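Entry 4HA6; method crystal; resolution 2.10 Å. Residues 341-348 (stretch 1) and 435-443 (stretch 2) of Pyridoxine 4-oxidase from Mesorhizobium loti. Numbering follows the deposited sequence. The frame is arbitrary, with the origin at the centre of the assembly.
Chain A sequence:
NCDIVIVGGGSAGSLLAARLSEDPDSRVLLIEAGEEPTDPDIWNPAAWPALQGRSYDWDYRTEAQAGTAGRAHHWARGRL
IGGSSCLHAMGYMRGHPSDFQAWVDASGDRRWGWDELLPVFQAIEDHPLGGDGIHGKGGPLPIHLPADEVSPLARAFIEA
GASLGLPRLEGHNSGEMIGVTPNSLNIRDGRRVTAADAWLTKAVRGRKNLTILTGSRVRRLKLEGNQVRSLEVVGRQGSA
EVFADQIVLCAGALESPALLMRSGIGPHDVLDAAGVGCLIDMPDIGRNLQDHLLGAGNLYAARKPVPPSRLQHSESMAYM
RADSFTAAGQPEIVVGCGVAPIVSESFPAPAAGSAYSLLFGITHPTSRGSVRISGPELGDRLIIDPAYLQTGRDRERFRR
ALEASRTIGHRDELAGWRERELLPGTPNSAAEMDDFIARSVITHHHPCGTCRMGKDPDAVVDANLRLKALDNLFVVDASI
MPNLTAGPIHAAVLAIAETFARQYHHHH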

ATOM      1  N   PRO A 341       5.008  20.440  -7.351  1.00 29.01           N
ATOM      2  CA  PRO A 341       5.994  20.200  -8.421  1.00 27.00           C
ATOM      3  C   PRO A 341       6.953  19.034  -8.109  1.00 29.96           C
ATOM      4  O   PRO A 341       8.152  19.246  -7.937  1.00 29.10           O
ATOM      5  CB  PRO A 341       6.763  21.525  -8.487  1.00 23.85           C
ATOM      6  CG  PRO A 341       6.628  22.109  -7.093  1.00 38.18           C
ATOM      7  CD  PRO A 341       5.249  21.707  -6.631  1.00 23.10           C
ATOM      8  N   ILE A 342       6.419  17.817  -8.068  1.00 21.90           N
ATOM      9  CA  ILE A 342       7.154  16.643  -7.600  1.00 23.99           C
ATOM     10  C   ILE A 342       8.150  16.055  -8.619  1.00 17.60           C
ATOM     11  O   ILE A 342       7.768  15.667  -9.716  1.00 19.11           O
ATOM     12  CB  ILE A 342       6.158  15.552  -7.140  1.00 19.43           C
ATOM     13  CG1 ILE A 342       5.379  16.041  -5.910  1.00 32.61           C
ATOM     14  CG2 ILE A 342       6.873  14.234  -6.869  1.00 16.12           C
ATOM     15  CD1 ILE A 342       4.444  15.007  -5.300  1.00 25.11           C
ATOM     16  N   VAL A 343       9.430  15.999  -8.258  1.00 13.02           N
ATOM     17  CA  VAL A 343      10.422  15.349  -9.113  1.00 12.94           C
ATOM     18  C   VAL A 343      11.288  14.412  -8.278  1.00 19.96           C
ATOM     19  O   VAL A 343      11.370  14.571  -7.056  1.00  9.36           O
ATOM     20  CB  VAL A 343      11.336  16.365  -9.836  1.00 19.16           C
ATOM     21  CG1 VAL A 343      10.511  17.383 -10.613  1.00 24.63           C
ATOM     22  CG2 VAL A 343      12.249  17.069  -8.841  1.00 13.27           C
ATOM     23  N   SER A 344      11.929  13.437  -8.927  1.00  9.26           N
ATOM     24  CA  SER A 344      12.855  12.543  -8.222  1.00 15.99           C
ATOM     25  C   SER A 344      14.134  13.291  -7.867  1.00 13.21           C
ATOM     26  O   SER A 344      14.308  14.448  -8.260  1.00 14.69           O
ATOM     27  CB  SER A 344      13.210  11.336  -9.096  1.00 12.49           C
ATOM     28  OG  SER A 344      14.072  11.729 -10.155  1.00 14.13           O
ATOM     29  N   GLU A 345      15.035  12.637  -7.135  1.00  8.79           N
ATOM     30  CA  GLU A 345      16.322  13.248  -6.811  1.00 14.05           C
ATOM     31  C   GLU A 345      17.192  13.493  -8.048  1.00 20.03           C
ATOM     32  O   GLU A 345      18.174  14.228  -7.970  1.00 14.74           O
ATOM     33  CB  GLU A 345      17.097  12.414  -5.786  1.00 10.69           C
ATOM     34  CG  GLU A 345      17.878  11.252  -6.383  1.00 19.46           C
ATOM     35  CD  GLU A 345      17.000  10.069  -6.793  1.00 16.28           C
ATOM     36  OE1 GLU A 345      15.767  10.113  -6.581  1.00 14.76           O
ATOM     37  OE2 GLU A 345      17.556   9.086  -7.329  1.00 17.09           O
ATOM     38  N   SER A 346      16.831  12.891  -9.182  1.00 14.98           N
ATOM     39  CA  SER A 346      17.573  13.083 -10.424  1.00 12.82           C
ATOM     40  C   SER A 346      17.398  14.475 -11.048  1.00 17.08           C
ATOM     41  O   SER A 346      18.092  14.807 -12.011  1.00 18.95           O
ATOM     42  CB  SER A 346      17.169  12.036 -11.466  1.00 16.82           C
ATOM     43  OG  SER A 346      17.243  10.727 -10.948  1.00 15.93           O
ATOM     44  N   PHE A 347      16.469  15.272 -10.526  1.00 19.05           N
ATOM     45  CA  PHE A 347      16.215  16.604 -11.084  1.00 18.03           C
ATOM     46  C   PHE A 347      16.197  17.675  -9.996  1.00 18.33           C
ATOM     47  O   PHE A 347      15.862  17.393  -8.845  1.00 23.39           O
ATOM     48  CB  PHE A 347      14.889  16.614 -11.841  1.00 18.91           C
ATOM     49  CG  PHE A 347      14.765  15.505 -12.852  1.00 19.67           C
ATOM     50  CD1 PHE A 347      13.984  14.385 -12.589  1.00 18.38           C
ATOM     51  CD2 PHE A 347      15.437  15.578 -14.061  1.00 13.73           C
ATOM     52  CE1 PHE A 347      13.867  13.364 -13.520  1.00 17.70           C
ATOM     53  CE2 PHE A 347      15.332  14.553 -14.996  1.00 23.15           C
ATOM     54  CZ  PHE A 347      14.544  13.446 -14.721  1.00 19.51           C
ATOM     55  N   PRO A 348      16.579  18.911 -10.351  1.00 25.08           N
ATOM     56  CA  PRO A 348      16.453  20.008  -9.383  1.00 21.49           C
ATOM     57  C   PRO A 348      14.990  20.399  -9.209  1.00 19.67           C
ATOM     58  O   PRO A 348      14.246  20.421 -10.189  1.00 24.35           O
ATOM     59  CB  PRO A 348      17.240  21.149 -10.038  1.00 22.68           C
ATOM     60  CG  PRO A 348      17.235  20.828 -11.505  1.00 33.59           C
ATOM     61  CD  PRO A 348      17.251  19.332 -11.597  1.00 21.30           C
ATOM     62  N   ASP A 435      15.373   6.214 -20.645  1.00  9.39           N
ATOM     63  CA  ASP A 435      16.382   6.781 -19.743  1.00 15.42           C
ATOM     64  C   ASP A 435      15.755   7.817 -18.819  1.00 10.12           C
ATOM     65  O   ASP A 435      16.008   7.828 -17.610  1.00  7.24           O
ATOM     66  CB  ASP A 435      17.548   7.417 -20.517  1.00  8.34           C
ATOM     67  CG  ASP A 435      18.627   7.965 -19.585  1.00 24.81           C
ATOM     68  OD1 ASP A 435      19.258   7.162 -18.858  1.00 25.14           O
ATOM     69  OD2 ASP A 435      18.836   9.197 -19.556  1.00 26.67           O
ATOM     70  N   PHE A 436      14.935   8.691 -19.388  1.00  8.51           N
ATOM     71  CA  PHE A 436      14.205   9.638 -18.567  1.00  7.90           C
ATOM     72  C   PHE A 436      13.316   8.922 -17.549  1.00  9.11           C
ATOM     73  O   PHE A 436      13.290   9.286 -16.363  1.00  7.75           O
ATOM     74  CB  PHE A 436      13.352  10.557 -19.422  1.00  8.94           C
ATOM     75  CG  PHE A 436      12.458  11.437 -18.612  1.00  8.39           C
ATOM     76  CD1 PHE A 436      11.120  11.110 -18.436  1.00  6.78           C
ATOM     77  CD2 PHE A 436      12.961  12.580 -17.998  1.00 11.27           C
ATOM     78  CE1 PHE A 436      10.283  11.919 -17.664  1.00 12.19           C
ATOM     79  CE2 PHE A 436      12.135  13.399 -17.233  1.00 11.10           C
ATOM     80  CZ  PHE A 436      10.792  13.063 -17.063  1.00  9.04           C
ATOM     81  N   ILE A 437      12.573   7.914 -18.003  1.00  7.64           N
ATOM     82  CA  ILE A 437      11.684   7.177 -17.098  1.00  5.94           C
ATOM     83  C   ILE A 437      12.482   6.530 -15.953  1.00 11.27           C
ATOM     84  O   ILE A 437      12.113   6.660 -14.783  1.00  9.43           O
ATOM     85  CB  ILE A 437      10.843   6.140 -17.871  1.00  9.42           C
ATOM     86  CG1 ILE A 437       9.847   6.859 -18.795  1.00  5.26           C
ATOM     87  CG2 ILE A 437      10.102   5.205 -16.921  1.00  6.37           C
ATOM     88  CD1 ILE A 437       9.197   5.930 -19.842  1.00  7.30           C
ATOM     89  N   ALA A 438      13.593   5.875 -16.295  1.00  6.49           N
ATOM     90  CA  ALA A 438      14.455   5.203 -15.316  1.00  6.61           C
ATOM     91  C   ALA A 438      15.023   6.188 -14.277  1.00  8.63           C
ATOM     92  O   ALA A 438      15.216   5.842 -13.104  1.00 11.06           O
ATOM     93  CB  ALA A 438      15.597   4.471 -16.041  1.00  5.74           C
ATOM     94  N   ARG A 439      15.291   7.412 -14.723  1.00  7.77           N
ATOM     95  CA  ARG A 439      15.831   8.446 -13.854  1.00  7.15           C
ATOM     96  C   ARG A 439      14.745   9.078 -12.990  1.00  6.62           C
ATOM     97  O   ARG A 439      15.031   9.576 -11.882  1.00 12.08           O
ATOM     98  CB  ARG A 439      16.534   9.526 -14.694  1.00 13.36           C
ATOM     99  CG  ARG A 439      17.993   9.202 -15.073  1.00 10.09           C
ATOM    100  CD  ARG A 439      18.449   9.925 -16.359  1.00 21.09           C
ATOM    101  NE  ARG A 439      18.069  11.338 -16.402  1.00 39.57           N
ATOM    102  CZ  ARG A 439      17.573  11.964 -17.474  1.00 39.01           C
ATOM    103  NH1 ARG A 439      17.380  11.320 -18.623  1.00 24.51           N
ATOM    104  NH2 ARG A 439      17.257  13.251 -17.404  1.00 42.21           N
ATOM    105  N   SER A 440      13.503   9.043 -13.474  1.00  4.91           N
ATOM    106  CA  SER A 440      12.403   9.781 -12.837  1.00  9.76           C
ATOM    107  C   SER A 440      11.507   8.962 -11.893  1.00  5.88           C
ATOM    108  O   SER A 440      10.872   9.526 -10.978  1.00  4.01           O
ATOM    109  CB  SER A 440      11.532  10.444 -13.911  1.00 12.70           C
ATOM    110  OG  SER A 440      10.793   9.471 -14.622  1.00  9.87           O
ATOM    111  N   VAL A 441      11.412   7.650 -12.113  1.00  6.79           N
ATOM    112  CA  VAL A 441      10.477   6.854 -11.311  1.00  6.98           C
ATOM    113  C   VAL A 441      10.823   6.850  -9.812  1.00  8.64           C
ATOM    114  O   VAL A 441      12.000   6.768  -9.423  1.00  5.92           O
ATOM    115  CB  VAL A 441      10.325   5.394 -11.832  1.00  5.20           C
ATOM    116  CG1 VAL A 441       9.563   5.358 -13.173  1.00  2.82           C
ATOM    117  CG2 VAL A 441      11.682   4.699 -11.957  1.00  3.37           C
ATOM    118  N   ILE A 442       9.789   6.939  -8.977  1.00  7.29           N
ATOM    119  CA  ILE A 442       9.940   6.759  -7.530  1.00  4.12           C
ATOM    120  C   ILE A 442       8.891   5.752  -7.061  1.00  8.56           C
ATOM    121  O   ILE A 442       7.956   5.464  -7.814  1.00  4.45           O
ATOM    122  CB  ILE A 442       9.723   8.087  -6.784  1.00  8.55           C
ATOM    123  CG1 ILE A 442       8.390   8.715  -7.187  1.00  4.51           C
ATOM    124  CG2 ILE A 442      10.875   9.069  -7.055  1.00  7.24           C
ATOM    125  CD1 ILE A 442       8.173  10.087  -6.577  1.00 17.91           C
ATOM    126  N   THR A 443       9.028   5.225  -5.837  1.00  4.74           N
ATOM    127  CA  THR A 443       8.026   4.301  -5.300  1.00  2.96           C
ATOM    128  C   THR A 443       6.671   4.978  -5.048  1.00 11.18           C
ATOM    129  O   THR A 443       6.607   6.128  -4.588  1.00  6.07           O
ATOM    130  CB  THR A 443       8.504   3.589  -3.997  1.00  5.42           C
ATOM    131  OG1 THR A 443       7.443   2.783  -3.471  1.00  3.07           O
ATOM    132  CG2 THR A 443       8.926   4.586  -2.934  1.00  8.34           C
TER

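Residues 435-440 are the end of a helix that begins earlier in the chain, and 441-443 continue as a strand; the irregular segment 341-348 lies against this junction. Stretch 1 has no regular helix or strand, but a type I beta turn from Ser344 to Phe347, closed by a backbone hydrogen bond from Phe347 N to Ser344 O (3.2 Å), brings Ser344, Ser346 and Phe347 to the helix end. The backbones come close here, with Ser344 CA and Ser440 CA 5.4 Å apart, and the contact buries 338 Å² in all.

Asp435 does not touch stretch 1 itself. Asp435 OD2 accepts a hydrogen bond from Arg439 NH1 at 2.7 Å, part of a salt bridge that spans one helical turn and ties down the guanidinium group near the aromatic ring of Phe347. Phe436, on the same turn, starts out sideways to the other stretch, yet its ring reaches Phe347, with CE2 of Phe436 3.5 Å from CZ of Phe347. The two rings meet obliquely, their planes at 40° and their centroids 5.5 Å apart, in an apolar contact. Ile437 points away, and Ala438 is out of reach.

Arg439 is the polar centre of the contact. Near the end of the helix, its carbonyl is free to accept from outside, and two serines of the turn converge on it: Ser344 OG donates to Arg439 O at 2.9 Å, and Ser346 OG donates to the same Arg439 O at 2.7 Å. Ser344 OG serves in both roles, because it also accepts a hydrogen bond from Ser346 N (3.1 Å), so that this hydroxyl both bonds the helix end and takes a bond from within the turn. The side chain of Arg439 contributes separately: its NH2 lies 3.3 Å from Phe347 CE2, at the edge of the phenyl ring and near its plane, so this is not a cation resting on the ring face.

Ser440 adds to the packing round Phe347, its CB 3.8 Å from Phe347 CE1, again at the ring edge. Ser440 O also lies close to stretch 1, 3.5 Å from Ser344 CB.

At Val441 the chain leaves helical phi/psi and enters the strand. Val441 points away from stretch 1, whereas Ile442 points toward it. Ile442 CG2 packs 3.8 Å from Ser344 CB, and Ile442 CD1 makes a looser apolar contact with Ile342 CG2 at 4.4 Å, extending the interface beyond the turn. Thr443 lies out of reach.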